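PDB 4TN0: UPF0141 protein yjdB from Campylobacter jejuni subsp. jejuni HB93-13, which is the periplasmic domain of the phosphoethanolamine transferase EptC, a zinc-binding enzyme that probably transfers phosphoethanolamine to cell-surface acceptors and is required for polymyxin resistance and motility. Local coordinates for residues Q87-Y95 against K112-Y120. Sequence-based numbering, arbitrary orientation.
Sequences QENAMDVLY and KGVCDRLAY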
# COMPACT_ATOMS: atom_id res chain seq x y z
N GLN A 87 13.76 2.97 15.88
CA GLN A 87 14.12 4.31 15.45
C GLN A 87 12.98 4.97 14.67
O GLN A 87 12.00 4.32 14.34
CB GLN A 87 15.37 4.26 14.58
CG GLN A 87 15.09 3.67 13.21
CD GLN A 87 16.33 3.19 12.51
OE1 GLN A 87 17.25 2.65 13.14
NE2 GLN A 87 16.37 3.38 11.20
N GLU A 88 13.13 6.26 14.36
CA GLU A 88 12.12 7.00 13.61
C GLU A 88 11.94 6.41 12.21
O GLU A 88 12.87 5.85 11.65
CB GLU A 88 12.50 8.49 13.50
CG GLU A 88 12.51 9.26 14.83
CD GLU A 88 12.94 10.72 14.68
OE1 GLU A 88 13.94 10.99 13.97
OE2 GLU A 88 12.29 11.60 15.30
N ASN A 89 10.75 6.58 11.63
CA ASN A 89 10.50 6.09 10.28
C ASN A 89 10.12 7.27 9.41
O ASN A 89 10.12 8.40 9.87
CB ASN A 89 9.38 5.01 10.28
CG ASN A 89 8.03 5.53 10.84
OD1 ASN A 89 7.37 6.37 10.24
ND2 ASN A 89 7.63 5.01 12.01
N ALA A 90 9.79 7.02 8.14
CA ALA A 90 9.39 8.09 7.23
C ALA A 90 8.25 8.98 7.79
O ALA A 90 8.24 10.18 7.57
CB ALA A 90 8.97 7.51 5.91
N MET A 91 7.30 8.39 8.51
CA MET A 91 6.18 9.16 9.05
C MET A 91 6.64 10.15 10.14
O MET A 91 6.08 11.22 10.28
CB MET A 91 5.10 8.23 9.62
CG MET A 91 4.50 7.25 8.62
SD MET A 91 3.68 8.04 7.24
CE MET A 91 2.45 9.01 8.12
N ASP A 92 7.60 9.73 10.95
CA ASP A 92 8.15 10.60 11.98
C ASP A 92 8.87 11.78 11.32
O ASP A 92 8.82 12.90 11.81
CB ASP A 92 9.14 9.84 12.86
CG ASP A 92 8.49 8.72 13.63
OD1 ASP A 92 7.49 8.97 14.34
OD2 ASP A 92 8.99 7.58 13.48
N VAL A 93 9.58 11.51 10.23
CA VAL A 93 10.27 12.57 9.52
C VAL A 93 9.29 13.58 8.95
O VAL A 93 9.50 14.78 9.09
CB VAL A 93 11.17 12.02 8.41
CG1 VAL A 93 11.84 13.16 7.65
CG2 VAL A 93 12.21 11.10 9.01
N LEU A 94 8.20 13.11 8.35
CA LEU A 94 7.21 14.04 7.81
C LEU A 94 6.54 14.83 8.92
O LEU A 94 6.26 16.02 8.76
CB LEU A 94 6.16 13.32 6.99
CG LEU A 94 6.62 12.53 5.78
CD1 LEU A 94 5.43 11.74 5.24
CD2 LEU A 94 7.17 13.45 4.73
N TYR A 95 6.29 14.18 10.06
CA TYR A 95 5.62 14.84 11.18
C TYR A 95 6.48 15.93 11.81
O TYR A 95 6.01 17.02 12.10
CB TYR A 95 5.24 13.83 12.26
CG TYR A 95 4.66 14.44 13.53
CD1 TYR A 95 3.28 14.56 13.70
CD2 TYR A 95 5.49 14.86 14.57
CE1 TYR A 95 2.75 15.10 14.87
CE2 TYR A 95 4.97 15.40 15.73
CZ TYR A 95 3.60 15.52 15.88
OH TYR A 95 3.08 16.05 17.04
N LYS A 112 1.96 -2.12 13.52
CA LYS A 112 3.27 -2.70 13.86
C LYS A 112 4.30 -1.64 14.25
O LYS A 112 5.46 -1.72 13.85
CB LYS A 112 3.82 -3.54 12.70
CG LYS A 112 2.92 -4.67 12.22
CD LYS A 112 3.09 -5.90 13.12
CE LYS A 112 2.16 -7.05 12.74
NZ LYS A 112 1.21 -7.27 13.85
N GLY A 113 3.86 -0.65 15.02
CA GLY A 113 4.75 0.37 15.56
C GLY A 113 5.09 1.56 14.68
O GLY A 113 5.85 2.44 15.09
N VAL A 114 4.54 1.59 13.47
CA VAL A 114 4.86 2.66 12.53
C VAL A 114 4.16 3.98 12.90
O VAL A 114 4.75 5.06 12.80
CB VAL A 114 4.49 2.26 11.10
CG1 VAL A 114 4.72 3.42 10.15
CG2 VAL A 114 5.31 1.06 10.66
N CYS A 115 2.91 3.87 13.35
CA CYS A 115 2.01 5.01 13.58
C CYS A 115 2.04 5.51 15.03
O CYS A 115 1.33 6.45 15.38
CB CYS A 115 0.56 4.62 13.23
SG CYS A 115 -0.14 3.40 14.41
N ASP A 116 2.84 4.85 15.85
CA ASP A 116 2.80 5.04 17.30
C ASP A 116 2.99 6.49 17.78
O ASP A 116 2.41 6.89 18.79
CB ASP A 116 3.86 4.15 17.94
CG ASP A 116 3.45 2.68 17.91
OD1 ASP A 116 2.43 2.34 17.27
OD2 ASP A 116 4.15 1.86 18.54
N ARG A 117 3.80 7.26 17.07
CA ARG A 117 4.14 8.59 17.52
C ARG A 117 3.42 9.66 16.70
O ARG A 117 3.80 10.82 16.71
CB ARG A 117 5.65 8.80 17.47
CG ARG A 117 6.43 7.98 18.49
CD ARG A 117 7.89 7.88 18.06
NE ARG A 117 7.95 7.37 16.70
CZ ARG A 117 7.91 6.07 16.40
NH1 ARG A 117 7.95 5.66 15.14
NH2 ARG A 117 7.82 5.17 17.38
N LEU A 118 2.35 9.26 16.02
CA LEU A 118 1.55 10.22 15.29
C LEU A 118 0.48 10.77 16.23
O LEU A 118 0.07 10.09 17.18
CB LEU A 118 0.90 9.60 14.06
CG LEU A 118 1.88 9.24 12.96
CD1 LEU A 118 1.15 8.69 11.74
CD2 LEU A 118 2.76 10.41 12.58
N ALA A 119 0.05 12.00 15.97
CA ALA A 119 -0.92 12.63 16.83
C ALA A 119 -2.30 12.12 16.46
O ALA A 119 -3.04 11.65 17.33
CB ALA A 119 -0.85 14.14 16.71
N TYR A 120 -2.66 12.18 15.18
CA TYR A 120 -3.99 11.70 14.84
C TYR A 120 -3.96 10.36 14.09
O TYR A 120 -3.71 10.28 12.87
CB TYR A 120 -4.81 12.74 14.07
CG TYR A 120 -6.28 12.36 14.12
CD1 TYR A 120 -6.88 12.09 15.36
CD2 TYR A 120 -7.09 12.34 12.98
CE1 TYR A 120 -8.21 11.75 15.48
CE2 TYR A 120 -8.45 12.00 13.09
CZ TYR A 120 -9.00 11.71 14.35
OH TYR A 120 -10.34 11.38 14.52
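Arg117 grips Asp92 side-on, giving one nitrogen to each carboxylate oxygen. Arg117 NH1 reaches the syn lone pair of Asp92 OD2 at 2.7 Å, whereas Arg117 NE comes to Asp92 OD1, 2.9 Å away. The two planes are 51° apart, so NE meets OD1 from above the carboxylate and the salt bridge is twisted rather than flat. Asp92 OD2 has a second donor: its anti lone pair takes the backbone N of Asn89 at 2.7 Å. In return, Asn89 OD1 caps the helix by accepting Met91 N at 2.7 Å and, weakly, Asp92 N. With chi1 at 59°, the Asn89 amide sits between its own backbone N and carbonyl carbon, where OD1 can turn back to the helix while ND2 reaches across to Val114 O (3.0 Å). Asparagine suits this place because one flat group both accepts and donates; aspartate, an acceptor with charge, can bind backbone and arginine together. Beyond the polar pairs the contact turns apolar. Met91, bent at chi2 and chi3, lays CG near Val114 CG1 and brings CE to 3.9 Å from Leu118 CD1, so that one unbranched chain touches two branched ones. Farther along, Tyr95 CE1 meets Ala119 CB at 4.2 Å. Asn89 and Asp92 form a capping box whose Asn89 ND2 and Asp92 carboxylate also tie the start of helix 90-96 to the loop leading into strand 120-123, an outermost strand of the alkaline phosphatase-like sheet.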